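Local coordinates for protein putative glucarate dehydratase (Pseudomonas fluorescens, PDB 4IT1) that probably catalyses the magnesium-dependent dehydration of D-glucarate to 5-dehydro-4-deoxy-D-glucarate, as a member of the mandelate racemase/muconate lactonizing enzyme family of the enolase superfamily, at residues A[26-31]-A[82-87]; A[34-39]-A[48-53]; A[125-130]-A[316-321]; A[172-177]-A[189-194]; A[379-384]-A[409-414]. All coordinates share one frame; numbering follows the deposited sequence.

Contacts 1 and 2 share strand 25-36 of the N-terminal three-stranded sheet, with centres about 25 Å apart: one packs helix 74-87 on it, the other pairs it with strand 50-60. Contact 5 lies beside both, T31 CG2 meeting L411 CD1 at 3.8 Å and R36 NH1 bridging E379 OE2 at 3.1 Å. Contact 2 also reaches the loop of contact 4, where D37 O and H177 NE2 probably hydrogen-bond, and contact 3, where R53 packs on H317. Contact 3 comes nearest the bound magnesium ion, about 7 Å from the Y318 side chain; F172 of contact 4 is about 6 Å from K215, side chain to side chain, a predicted proton acceptor.

Contact 1: A[26-31]-A[82-87]; sequences TRVTVT and QVQSQL
V28 meets Q84 and L87 where strand 26-31 runs antiparallel to helix 82-87, the short axes 169° apart and 8.1 Å at closest approach. The two methyls of V28 divide the work: CG1 lies 3.7 Å from Q84 CG, the two side chains sliding past each other in opposite directions, while CG2 packs 3.9 Å from L87 CB. At T29 the CB bond points away from the helix. V30 turns back, and its CG2 touches Q84 NE2 at 3.6 Å. With CG anti to the backbone N (chi1 159°) and an extended chain beyond it, Q84 carries its amide to the strand, where NE2 gives V28 O a weak bond of 3.1 Å, bent to 127° at the hydrogen. Shortening Q84 to an alanine removes the amide, which would probably leave V28 O without its weak donor and open a gap beside V28 and V30. Sheet and helix of the N-terminal domain are thus joined chiefly by apolar packing, the bent amide bond adding little directional hold.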
# COMPACT_ATOMS: atom_id res chain seq x y z
N THR A 26 -17.64 20.24 8.55
CA THR A 26 -18.83 20.87 9.13
C THR A 26 -20.14 20.29 8.60
O THR A 26 -21.15 20.29 9.30
CB THR A 26 -18.83 22.40 8.91
OG1 THR A 26 -18.74 22.70 7.51
CG2 THR A 26 -17.67 23.05 9.66
N ARG A 27 -20.10 19.84 7.35
CA ARG A 27 -21.29 19.40 6.63
C ARG A 27 -21.11 18.06 5.90
O ARG A 27 -20.08 17.82 5.30
CB ARG A 27 -21.67 20.48 5.63
CG ARG A 27 -23.14 20.64 5.38
CD ARG A 27 -23.51 20.12 4.01
NE ARG A 27 -23.36 21.14 2.98
CZ ARG A 27 -24.37 21.60 2.24
NH1 ARG A 27 -25.59 21.13 2.43
NH2 ARG A 27 -24.15 22.53 1.33
N VAL A 28 -22.13 17.21 5.95
CA VAL A 28 -22.16 15.97 5.16
C VAL A 28 -23.54 15.76 4.52
O VAL A 28 -24.56 15.86 5.20
CB VAL A 28 -21.79 14.72 5.99
CG1 VAL A 28 -21.72 13.48 5.10
CG2 VAL A 28 -20.46 14.90 6.72
N THR A 29 -23.56 15.46 3.23
CA THR A 29 -24.81 15.31 2.49
C THR A 29 -24.82 14.07 1.59
O THR A 29 -24.21 14.06 0.51
CB THR A 29 -25.15 16.58 1.68
OG1 THR A 29 -25.22 17.71 2.55
CG2 THR A 29 -26.49 16.44 0.96
N VAL A 30 -25.51 13.04 2.05
CA VAL A 30 -25.70 11.82 1.27
C VAL A 30 -27.03 11.91 0.52
O VAL A 30 -28.07 12.17 1.11
CB VAL A 30 -25.68 10.57 2.18
CG1 VAL A 30 -25.59 9.31 1.33
CG2 VAL A 30 -24.52 10.65 3.16
N THR A 31 -26.97 11.68 -0.79
CA THR A 31 -28.11 11.96 -1.66
C THR A 31 -28.33 10.83 -2.66
O THR A 31 -27.55 10.65 -3.59
CB THR A 31 -27.93 13.31 -2.39
OG1 THR A 31 -27.76 14.36 -1.42
CG2 THR A 31 -29.12 13.63 -3.28
N GLN A 82 -25.99 6.27 8.50
CA GLN A 82 -25.50 6.00 9.85
C GLN A 82 -24.14 6.64 10.13
O GLN A 82 -23.93 7.26 11.18
CB GLN A 82 -25.40 4.49 10.08
CG GLN A 82 -26.73 3.78 10.32
CD GLN A 82 -26.93 3.36 11.77
OE1 GLN A 82 -27.26 2.21 12.05
NE2 GLN A 82 -26.73 4.30 12.69
N VAL A 83 -23.21 6.49 9.18
CA VAL A 83 -21.85 7.00 9.34
C VAL A 83 -21.82 8.53 9.18
O VAL A 83 -21.14 9.21 9.95
CB VAL A 83 -20.86 6.33 8.36
CG1 VAL A 83 -19.45 6.88 8.55
CG2 VAL A 83 -20.85 4.82 8.56
N GLN A 84 -22.56 9.03 8.19
CA GLN A 84 -22.69 10.47 7.93
C GLN A 84 -22.71 11.34 9.19
O GLN A 84 -21.92 12.28 9.32
CB GLN A 84 -23.93 10.74 7.07
CG GLN A 84 -24.46 12.17 7.13
CD GLN A 84 -25.83 12.30 6.51
OE1 GLN A 84 -26.80 11.72 7.00
NE2 GLN A 84 -25.93 13.06 5.42
N SER A 85 -23.60 11.01 10.12
CA SER A 85 -23.79 11.77 11.35
C SER A 85 -22.55 11.82 12.24
O SER A 85 -22.33 12.80 12.96
CB SER A 85 -24.98 11.22 12.15
OG SER A 85 -24.68 9.95 12.70
N GLN A 86 -21.73 10.78 12.18
CA GLN A 86 -20.53 10.69 13.03
C GLN A 86 -19.36 11.55 12.55
O GLN A 86 -18.43 11.82 13.32
CB GLN A 86 -20.10 9.23 13.19
CG GLN A 86 -20.80 8.51 14.33
CD GLN A 86 -20.95 7.01 14.09
OE1 GLN A 86 -20.46 6.20 14.88
NE2 GLN A 86 -21.64 6.64 13.01
N LEU A 87 -19.44 12.01 11.30
CA LEU A 87 -18.32 12.67 10.62
C LEU A 87 -18.05 14.13 11.01
O LEU A 87 -16.90 14.57 11.01
CB LEU A 87 -18.50 12.56 9.10
CG LEU A 87 -18.63 11.16 8.50
CD1 LEU A 87 -18.81 11.22 6.99
CD2 LEU A 87 -17.45 10.28 8.87

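Contact 2: A[34-39]-A[48-53]; sequences AFRDPP and EPFALR
A chi1 of 41° sets CG of F35 between its backbone N and carbonyl carbon and lays the ring over the partner strand, where A51 O sits 3.8 Å above the ring plane, over its centre. The same ring touches A51 CB through CE1 at 3.7 Å and R53 CB through CE2. In R53, CG is anti to the backbone N (chi1 -153°) and the chain bends at chi2, leading the guanidinium away toward E69, its salt-bridge partner, and S350. The R53 side chain is about 8 Å from that of H342, a predicted proton acceptor. The backbones form an antiparallel ladder: F35 and A51 are a hydrogen-bonded pair, with F35 N to A51 O at 3.1 Å and A51 N to F35 O at 3.2 Å. A34 with L52 and R36 with F50 are the flanking non-hydrogen-bonded pairs. Past the end of the strand, D37 N adds a further backbone bond to P49 O at 2.9 Å, and D37 OD2 lies 3.5 Å from A51 CB while bonding H47. A51 O thus accepts the F35 N-H while lying over the centre of that residue's own ring, so the same residue pair is held by backbone and side chain.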
# COMPACT_ATOMS: atom_id res chain seq x y z
N ALA A 34 -31.45 8.17 -9.16
CA ALA A 34 -31.68 7.12 -10.14
C ALA A 34 -31.58 7.66 -11.56
O ALA A 34 -31.98 8.79 -11.83
CB ALA A 34 -33.04 6.46 -9.93
N PHE A 35 -31.05 6.84 -12.45
CA PHE A 35 -30.88 7.25 -13.83
C PHE A 35 -31.34 6.17 -14.78
O PHE A 35 -31.28 4.98 -14.46
CB PHE A 35 -29.42 7.65 -14.12
CG PHE A 35 -28.39 6.74 -13.49
CD1 PHE A 35 -28.06 5.52 -14.07
CD2 PHE A 35 -27.74 7.13 -12.31
CE1 PHE A 35 -27.11 4.69 -13.48
CE2 PHE A 35 -26.79 6.31 -11.73
CZ PHE A 35 -26.48 5.09 -12.32
N ARG A 36 -31.82 6.58 -15.95
CA ARG A 36 -32.29 5.64 -16.96
C ARG A 36 -31.19 4.64 -17.28
O ARG A 36 -30.02 5.00 -17.45
CB ARG A 36 -32.78 6.37 -18.22
CG ARG A 36 -33.74 7.52 -17.94
CD ARG A 36 -34.68 7.83 -19.11
NE ARG A 36 -34.00 8.16 -20.37
CZ ARG A 36 -33.34 9.29 -20.61
NH1 ARG A 36 -33.21 10.22 -19.66
NH2 ARG A 36 -32.78 9.49 -21.80
N ASP A 37 -31.58 3.37 -17.31
CA ASP A 37 -30.66 2.30 -17.63
C ASP A 37 -31.28 1.51 -18.76
O ASP A 37 -32.45 1.14 -18.70
CB ASP A 37 -30.44 1.41 -16.40
CG ASP A 37 -28.98 1.04 -16.18
OD1 ASP A 37 -28.08 1.75 -16.69
OD2 ASP A 37 -28.72 0.03 -15.48
N PRO A 38 -30.50 1.25 -19.82
CA PRO A 38 -31.00 0.44 -20.93
C PRO A 38 -31.35 -1.00 -20.51
O PRO A 38 -30.89 -1.47 -19.46
CB PRO A 38 -29.83 0.43 -21.93
CG PRO A 38 -28.83 1.41 -21.41
CD PRO A 38 -29.06 1.55 -19.95
N PRO A 39 -32.16 -1.69 -21.34
CA PRO A 39 -32.45 -3.12 -21.13
C PRO A 39 -31.23 -3.99 -21.38
O PRO A 39 -31.25 -4.87 -22.26
CB PRO A 39 -33.55 -3.40 -22.17
CG PRO A 39 -33.37 -2.35 -23.22
CD PRO A 39 -32.95 -1.13 -22.45
N GLU A 48 -32.96 -3.29 -14.89
CA GLU A 48 -34.19 -2.55 -14.69
C GLU A 48 -34.11 -1.21 -15.45
O GLU A 48 -33.01 -0.70 -15.68
CB GLU A 48 -34.39 -2.31 -13.20
CG GLU A 48 -34.83 -3.57 -12.46
CD GLU A 48 -34.47 -3.53 -11.00
OE1 GLU A 48 -35.36 -3.22 -10.18
OE2 GLU A 48 -33.29 -3.80 -10.66
N PRO A 49 -35.27 -0.64 -15.84
CA PRO A 49 -35.25 0.65 -16.54
C PRO A 49 -34.58 1.77 -15.73
O PRO A 49 -34.27 2.82 -16.29
CB PRO A 49 -36.73 0.96 -16.77
CG PRO A 49 -37.46 0.11 -15.77
CD PRO A 49 -36.64 -1.14 -15.66
N PHE A 50 -34.36 1.54 -14.43
CA PHE A 50 -33.60 2.48 -13.61
C PHE A 50 -32.49 1.78 -12.83
O PHE A 50 -32.54 0.57 -12.62
CB PHE A 50 -34.51 3.30 -12.69
CG PHE A 50 -35.55 4.08 -13.44
CD1 PHE A 50 -35.26 5.34 -13.94
CD2 PHE A 50 -36.81 3.53 -13.67
CE1 PHE A 50 -36.22 6.06 -14.65
CE2 PHE A 50 -37.77 4.24 -14.38
CZ PHE A 50 -37.48 5.51 -14.87
N ALA A 51 -31.49 2.57 -12.44
CA ALA A 51 -30.38 2.08 -11.64
C ALA A 51 -30.04 3.12 -10.58
O ALA A 51 -30.15 4.32 -10.83
CB ALA A 51 -29.17 1.79 -12.53
N LEU A 52 -29.65 2.66 -9.40
CA LEU A 52 -29.47 3.52 -8.23
C LEU A 52 -28.01 3.87 -7.96
O LEU A 52 -27.10 3.23 -8.50
CB LEU A 52 -30.08 2.85 -7.00
CG LEU A 52 -31.43 2.13 -7.16
CD1 LEU A 52 -31.83 1.42 -5.88
CD2 LEU A 52 -32.52 3.09 -7.63
N ARG A 53 -27.81 4.89 -7.13
CA ARG A 53 -26.49 5.43 -6.83
C ARG A 53 -26.65 6.44 -5.71
O ARG A 53 -27.73 6.99 -5.54
CB ARG A 53 -25.90 6.12 -8.07
CG ARG A 53 -24.38 6.15 -8.13
CD ARG A 53 -23.80 4.86 -8.69
NE ARG A 53 -22.36 4.78 -8.49
CZ ARG A 53 -21.63 3.67 -8.59
NH1 ARG A 53 -22.21 2.52 -8.90
NH2 ARG A 53 -20.32 3.72 -8.38

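Contact 3: A[125-130]-A[316-321]; sequences ASKAVS and HHYWGG
Y318, S130 and K127 form the centre of this buried contact. H317 adds little here beyond its carbonyl; its ring bonds S350 through NE2 and D315 through ND1. Y318 lies alongside K127, both side chains pointing the same way, with K127 CE 3.8 Å from Y318 CD1 and K127 CD 3.9 Å from Y318 CB. Bends at chi2 (-97°) and chi4 let the lysine follow the tyrosine while NZ goes on to T295 OG1. The carbonyl of Y318 faces S130, its O 3.3 Å from S130 CB. G320 follows at positive phi (111°), leaving the short helix, and its CA sends a CA-H...O contact to S130 O at 3.5 Å, nearly straight at 171°. No hydrogen bond crosses; packing and this weak contact make the join. The Y318 side chain is about 3 Å from that of the magnesium ligand N291. The start of helix 128-148, in the N-terminal domain, meets the connection, with its short helix 316-319, between strand 311-314 and helix 322-334 of the barrel domain.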
# COMPACT_ATOMS: atom_id res chain seq x y z
N ALA A 125 -21.94 -9.21 1.92
CA ALA A 125 -22.03 -8.67 3.29
C ALA A 125 -20.67 -8.32 3.87
O ALA A 125 -20.55 -7.37 4.64
CB ALA A 125 -22.75 -9.66 4.21
N SER A 126 -19.66 -9.12 3.54
CA SER A 126 -18.29 -8.86 3.98
C SER A 126 -17.75 -7.51 3.49
O SER A 126 -16.82 -6.96 4.09
CB SER A 126 -17.38 -9.99 3.51
OG SER A 126 -17.50 -10.15 2.10
N LYS A 127 -18.33 -6.98 2.41
CA LYS A 127 -17.87 -5.71 1.82
C LYS A 127 -18.37 -4.46 2.55
O LYS A 127 -18.06 -3.34 2.15
CB LYS A 127 -18.31 -5.60 0.36
CG LYS A 127 -17.90 -6.75 -0.53
CD LYS A 127 -16.63 -6.45 -1.30
CE LYS A 127 -16.40 -7.50 -2.38
NZ LYS A 127 -16.19 -8.86 -1.80
N ALA A 128 -19.15 -4.66 3.62
CA ALA A 128 -19.82 -3.56 4.31
C ALA A 128 -18.86 -2.44 4.74
O ALA A 128 -19.03 -1.28 4.36
CB ALA A 128 -20.60 -4.08 5.52
N VAL A 129 -17.86 -2.80 5.54
CA VAL A 129 -16.84 -1.86 5.98
C VAL A 129 -16.14 -1.20 4.78
O VAL A 129 -16.00 0.03 4.74
CB VAL A 129 -15.85 -2.53 6.95
CG1 VAL A 129 -14.66 -1.62 7.24
CG2 VAL A 129 -16.55 -2.91 8.25
N SER A 130 -15.74 -2.00 3.79
CA SER A 130 -14.99 -1.52 2.63
C SER A 130 -15.75 -0.57 1.72
O SER A 130 -15.20 0.44 1.30
CB SER A 130 -14.42 -2.68 1.83
OG SER A 130 -13.35 -3.26 2.55
N HIS A 316 -12.30 0.67 -6.97
CA HIS A 316 -12.02 1.36 -5.72
C HIS A 316 -13.24 1.39 -4.81
O HIS A 316 -13.11 1.60 -3.60
CB HIS A 316 -11.52 2.79 -5.99
CG HIS A 316 -12.58 3.72 -6.49
ND1 HIS A 316 -12.93 3.82 -7.82
CD2 HIS A 316 -13.37 4.61 -5.83
CE1 HIS A 316 -13.88 4.72 -7.96
NE2 HIS A 316 -14.17 5.22 -6.76
N HIS A 317 -14.42 1.18 -5.40
CA HIS A 317 -15.67 1.26 -4.67
C HIS A 317 -15.77 0.20 -3.60
O HIS A 317 -16.19 0.48 -2.48
CB HIS A 317 -16.86 1.14 -5.61
CG HIS A 317 -16.93 2.23 -6.63
ND1 HIS A 317 -16.77 2.01 -7.97
CD2 HIS A 317 -17.17 3.56 -6.49
CE1 HIS A 317 -16.90 3.15 -8.63
NE2 HIS A 317 -17.14 4.10 -7.75
N TYR A 318 -15.38 -1.03 -3.94
CA TYR A 318 -15.51 -2.12 -2.97
C TYR A 318 -14.21 -2.61 -2.38
O TYR A 318 -14.21 -3.29 -1.36
CB TYR A 318 -16.38 -3.26 -3.50
CG TYR A 318 -15.88 -3.98 -4.72
CD1 TYR A 318 -14.86 -4.93 -4.64
CD2 TYR A 318 -16.47 -3.75 -5.96
CE1 TYR A 318 -14.42 -5.61 -5.77
CE2 TYR A 318 -16.04 -4.43 -7.09
CZ TYR A 318 -15.01 -5.35 -6.99
OH TYR A 318 -14.59 -6.02 -8.12
N TRP A 319 -13.09 -2.27 -3.01
CA TRP A 319 -11.79 -2.66 -2.45
C TRP A 319 -11.38 -1.81 -1.26
O TRP A 319 -10.41 -2.13 -0.57
CB TRP A 319 -10.71 -2.65 -3.51
CG TRP A 319 -10.61 -3.95 -4.21
CD1 TRP A 319 -11.28 -4.32 -5.35
CD2 TRP A 319 -9.79 -5.06 -3.84
NE1 TRP A 319 -10.92 -5.60 -5.70
CE2 TRP A 319 -10.00 -6.07 -4.80
CE3 TRP A 319 -8.89 -5.29 -2.80
CZ2 TRP A 319 -9.34 -7.30 -4.76
CZ3 TRP A 319 -8.22 -6.52 -2.75
CH2 TRP A 319 -8.46 -7.51 -3.72
N GLY A 320 -12.12 -0.73 -1.01
CA GLY A 320 -11.89 0.10 0.17
C GLY A 320 -11.32 1.48 -0.10
O GLY A 320 -10.74 2.10 0.79
N GLY A 321 -11.48 1.98 -1.33
CA GLY A 321 -10.98 3.31 -1.67
C GLY A 321 -9.70 3.35 -2.49
O GLY A 321 -9.26 2.34 -3.05

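Contact 4: A[172-177]-A[189-194]; sequences FKYAQH and EALNEQ
K173 and A190 pair across the loop as an antiparallel hydrogen-bonded bridge, with K173 N to A190 O and A190 N to K173 O both 3.0 Å. This single bridge pinches the excursion between strand 163-170 and helix 193-207, a beta-alpha loop of the barrel domain. On one flank, F172 CA and CB hug A190 O, and its ring meets that oxygen in plane at the edge, CD1 being 3.4 Å away. L191 reaches back over the bridge, its CD2 3.4 Å from K173 O, while its CD1 approaches the edge of the Y174 ring. K173 starts with CG between its backbone N and carbonyl carbon (chi1 70°), this CG lying 4.1 Å from A190 CB, then curls so that NZ can bond Y174 O as well as D185 and G188. Those bonds fasten the buried lysine inside the loop. E189 sends its carboxylate to Q195, and at the outer end its CB lies 3.4 Å from A175 N and 3.8 Å from A175 CB.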
# COMPACT_ATOMS: atom_id res chain seq x y z
N PHE A 172 -25.23 -7.23 -25.02
CA PHE A 172 -26.46 -7.60 -25.70
C PHE A 172 -27.60 -6.87 -24.98
O PHE A 172 -27.52 -6.63 -23.77
CB PHE A 172 -26.66 -9.10 -25.71
CG PHE A 172 -25.58 -9.85 -26.44
CD1 PHE A 172 -25.62 -9.98 -27.82
CD2 PHE A 172 -24.51 -10.41 -25.75
CE1 PHE A 172 -24.62 -10.67 -28.51
CE2 PHE A 172 -23.51 -11.10 -26.42
CZ PHE A 172 -23.57 -11.23 -27.81
N LYS A 173 -28.62 -6.48 -25.73
CA LYS A 173 -29.76 -5.77 -25.17
C LYS A 173 -31.02 -6.01 -25.99
O LYS A 173 -30.93 -6.38 -27.17
CB LYS A 173 -29.47 -4.26 -25.02
CG LYS A 173 -29.37 -3.47 -26.33
CD LYS A 173 -28.90 -2.04 -26.11
CE LYS A 173 -29.96 -1.15 -25.49
NZ LYS A 173 -31.17 -0.99 -26.35
N TYR A 174 -32.18 -5.84 -25.36
CA TYR A 174 -33.45 -5.79 -26.07
C TYR A 174 -33.65 -4.37 -26.58
O TYR A 174 -33.02 -3.43 -26.09
CB TYR A 174 -34.63 -6.18 -25.16
CG TYR A 174 -34.67 -7.64 -24.73
CD1 TYR A 174 -34.33 -8.67 -25.61
CD2 TYR A 174 -35.08 -7.99 -23.44
CE1 TYR A 174 -34.37 -10.00 -25.22
CE2 TYR A 174 -35.13 -9.32 -23.04
CZ TYR A 174 -34.77 -10.32 -23.93
OH TYR A 174 -34.82 -11.64 -23.54
N ALA A 175 -34.54 -4.21 -27.56
CA ALA A 175 -34.86 -2.90 -28.12
C ALA A 175 -35.44 -1.97 -27.05
O ALA A 175 -35.14 -0.77 -27.03
CB ALA A 175 -35.82 -3.04 -29.29
N GLN A 176 -36.25 -2.52 -26.15
CA GLN A 176 -36.93 -1.73 -25.14
C GLN A 176 -37.24 -2.52 -23.87
O GLN A 176 -37.38 -3.75 -23.92
CB GLN A 176 -38.24 -1.16 -25.70
CG GLN A 176 -39.15 -2.21 -26.33
CD GLN A 176 -40.56 -1.71 -26.59
OE1 GLN A 176 -41.02 -1.70 -27.73
NE2 GLN A 176 -41.26 -1.30 -25.53
N HIS A 177 -37.34 -1.81 -22.76
CA HIS A 177 -37.89 -2.34 -21.52
C HIS A 177 -39.36 -2.71 -21.71
O HIS A 177 -40.13 -1.94 -22.31
CB HIS A 177 -37.76 -1.32 -20.40
CG HIS A 177 -36.35 -1.08 -19.96
ND1 HIS A 177 -35.63 -2.00 -19.23
CD2 HIS A 177 -35.53 -0.01 -20.13
CE1 HIS A 177 -34.43 -1.51 -18.97
NE2 HIS A 177 -34.34 -0.31 -19.51
N GLU A 189 -31.94 -2.76 -30.55
CA GLU A 189 -31.63 -4.07 -30.01
C GLU A 189 -30.26 -4.57 -30.47
O GLU A 189 -29.73 -4.11 -31.49
CB GLU A 189 -32.74 -5.09 -30.33
CG GLU A 189 -32.69 -5.71 -31.72
CD GLU A 189 -33.59 -6.92 -31.86
OE1 GLU A 189 -34.57 -7.05 -31.08
OE2 GLU A 189 -33.34 -7.76 -32.76
N ALA A 190 -29.70 -5.49 -29.70
CA ALA A 190 -28.40 -6.07 -30.00
C ALA A 190 -28.40 -7.54 -29.57
O ALA A 190 -28.16 -7.86 -28.41
CB ALA A 190 -27.30 -5.29 -29.30
N LEU A 191 -28.68 -8.41 -30.53
CA LEU A 191 -28.81 -9.84 -30.28
C LEU A 191 -28.16 -10.67 -31.38
O LEU A 191 -28.28 -11.91 -31.39
CB LEU A 191 -30.29 -10.21 -30.14
CG LEU A 191 -31.16 -9.44 -29.13
CD1 LEU A 191 -32.64 -9.74 -29.34
CD2 LEU A 191 -30.73 -9.71 -27.69
N ASN A 192 -27.49 -10.01 -32.32
CA ASN A 192 -26.63 -10.70 -33.30
C ASN A 192 -25.34 -9.93 -33.63
O ASN A 192 -25.16 -8.78 -33.21
CB ASN A 192 -27.41 -11.12 -34.56
CG ASN A 192 -27.90 -9.94 -35.39
OD1 ASN A 192 -27.42 -8.80 -35.27
ND2 ASN A 192 -28.87 -10.21 -36.26
N GLU A 193 -24.45 -10.59 -34.37
CA GLU A 193 -23.13 -10.05 -34.67
C GLU A 193 -23.22 -8.68 -35.34
O GLU A 193 -22.49 -7.76 -34.96
CB GLU A 193 -22.28 -11.04 -35.49
CG GLU A 193 -23.00 -11.85 -36.55
CD GLU A 193 -23.77 -13.04 -35.98
OE1 GLU A 193 -24.79 -12.82 -35.31
OE2 GLU A 193 -23.36 -14.19 -36.23
N GLN A 194 -24.13 -8.56 -36.30
CA GLN A 194 -24.37 -7.31 -37.01
C GLN A 194 -24.69 -6.14 -36.07
O GLN A 194 -24.10 -5.06 -36.18
CB GLN A 194 -25.49 -7.50 -38.03
CG GLN A 194 -25.65 -6.36 -39.02
CD GLN A 194 -26.50 -6.75 -40.21
OE1 GLN A 194 -26.37 -7.85 -40.75
NE2 GLN A 194 -27.38 -5.85 -40.64

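Contact 5: A[379-384]-A[409-414]; sequences EEVIKG and DQLGKL
V381, E379 and E380 lie against helix 409-414, with L414 and Q410 as their main partners. The tight part is the grip of Q410 on E380 O. Its bend at chi2 (-74°) turns the amide so that NE2 points at this oxygen, donating a 2.8 Å bond, almost straight at 174°, in the carbonyl plane and in its own amide plane; Q410 CB also comes within 3.1 Å of E380 O, and NE2 bonds D378 O as well. Buried apolar packing backs this grip: L414 CD2 sits 3.8 Å from E379 CG, the two side chains crossing at a slant, while V381 CG1 lies 4.2 Å from both L411 CD1 and L414 CD1. With CG anti to the carbonyl carbon (chi1 -67°), L414 sets its two methyls along the loop, CD1 against the E379 backbone and CD2 along its side chain. The carboxylate of E379 continues past the leucine to R36 and Q417.

Toward solvent the contact thins: K413 is exposed, and its NZ turns to Q410 OE1 at 2.8 Å, helping fix the rotation of the amide. With a leucine in place of Q410, the E380 and D378 carbonyls are likely to lose their shared donor and K413 NZ its acceptor. L411 and L414 meanwhile touch strand 25-36, so helix 408-421 joins this barrel-domain loop to the N-terminal sheet, a two-domain assembly characteristic of the enolase superfamily.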
# COMPACT_ATOMS: atom_id res chain seq x y z
N GLU A 379 -28.35 13.11 -17.98
CA GLU A 379 -28.47 12.61 -16.61
C GLU A 379 -27.16 12.47 -15.85
O GLU A 379 -26.75 11.37 -15.47
CB GLU A 379 -29.29 11.31 -16.58
CG GLU A 379 -30.77 11.52 -16.87
CD GLU A 379 -31.62 10.28 -16.69
OE1 GLU A 379 -31.06 9.16 -16.69
OE2 GLU A 379 -32.85 10.42 -16.57
N GLU A 380 -26.51 13.62 -15.63
CA GLU A 380 -25.32 13.72 -14.78
C GLU A 380 -25.61 14.64 -13.60
O GLU A 380 -26.59 15.39 -13.63
CB GLU A 380 -24.14 14.26 -15.58
CG GLU A 380 -23.13 13.21 -16.02
CD GLU A 380 -22.22 12.73 -14.89
OE1 GLU A 380 -21.47 11.76 -15.12
OE2 GLU A 380 -22.23 13.31 -13.78
N VAL A 381 -24.78 14.59 -12.57
CA VAL A 381 -24.92 15.50 -11.43
C VAL A 381 -23.79 16.54 -11.36
O VAL A 381 -23.58 17.19 -10.33
CB VAL A 381 -25.00 14.75 -10.08
CG1 VAL A 381 -26.26 13.89 -10.03
CG2 VAL A 381 -23.75 13.91 -9.84
N ILE A 382 -23.07 16.69 -12.47
CA ILE A 382 -21.96 17.64 -12.55
C ILE A 382 -22.19 18.71 -13.61
O ILE A 382 -22.82 18.46 -14.64
CB ILE A 382 -20.60 16.93 -12.77
CG1 ILE A 382 -20.65 16.02 -14.00
CG2 ILE A 382 -20.18 16.17 -11.52
CD1 ILE A 382 -19.30 15.49 -14.44
N LYS A 383 -21.66 19.91 -13.34
CA LYS A 383 -21.68 21.00 -14.31
C LYS A 383 -20.95 20.59 -15.59
O LYS A 383 -19.87 19.99 -15.52
CB LYS A 383 -21.04 22.26 -13.72
CG LYS A 383 -21.89 22.96 -12.67
CD LYS A 383 -21.45 24.40 -12.47
CE LYS A 383 -22.34 25.12 -11.48
NZ LYS A 383 -22.27 24.52 -10.11
N GLY A 384 -21.54 20.90 -16.73
CA GLY A 384 -20.98 20.55 -18.03
C GLY A 384 -21.60 19.29 -18.60
O GLY A 384 -21.48 19.02 -19.80
N ASP A 409 -29.02 21.47 -9.28
CA ASP A 409 -30.29 21.36 -10.00
C ASP A 409 -30.47 19.97 -10.58
O ASP A 409 -31.52 19.35 -10.40
CB ASP A 409 -30.39 22.42 -11.11
CG ASP A 409 -30.60 23.83 -10.57
OD1 ASP A 409 -30.49 24.05 -9.34
OD2 ASP A 409 -30.88 24.73 -11.39
N GLN A 410 -29.45 19.49 -11.29
CA GLN A 410 -29.44 18.12 -11.81
C GLN A 410 -29.50 17.10 -10.67
O GLN A 410 -30.14 16.06 -10.81
CB GLN A 410 -28.19 17.88 -12.66
CG GLN A 410 -28.29 18.38 -14.09
CD GLN A 410 -29.17 17.52 -14.98
OE1 GLN A 410 -30.12 18.01 -15.59
NE2 GLN A 410 -28.86 16.23 -15.07
N LEU A 411 -28.84 17.43 -9.55
CA LEU A 411 -28.87 16.60 -8.34
C LEU A 411 -30.30 16.40 -7.83
O LEU A 411 -30.78 15.27 -7.75
CB LEU A 411 -27.99 17.21 -7.25
CG LEU A 411 -27.89 16.43 -5.93
CD1 LEU A 411 -27.07 15.15 -6.10
CD2 LEU A 411 -27.31 17.29 -4.81
N GLY A 412 -30.96 17.51 -7.47
CA GLY A 412 -32.36 17.49 -7.05
C GLY A 412 -33.27 16.72 -8.00
O GLY A 412 -34.16 15.99 -7.56
N LYS A 413 -33.02 16.86 -9.30
CA LYS A 413 -33.83 16.22 -10.33
C LYS A 413 -33.73 14.69 -10.30
O LYS A 413 -34.75 14.00 -10.33
CB LYS A 413 -33.45 16.73 -11.72
CG LYS A 413 -34.40 16.29 -12.83
CD LYS A 413 -33.97 16.78 -14.20
CE LYS A 413 -32.79 15.98 -14.74
NZ LYS A 413 -32.41 16.41 -16.11
N LEU A 414 -32.51 14.18 -10.23
CA LEU A 414 -32.28 12.74 -10.23
C LEU A 414 -32.58 12.09 -8.86
O LEU A 414 -32.86 10.90 -8.79
CB LEU A 414 -30.88 12.39 -10.75
CG LEU A 414 -30.61 12.68 -12.24
CD1 LEU A 414 -29.16 12.40 -12.61
CD2 LEU A 414 -31.55 11.93 -13.19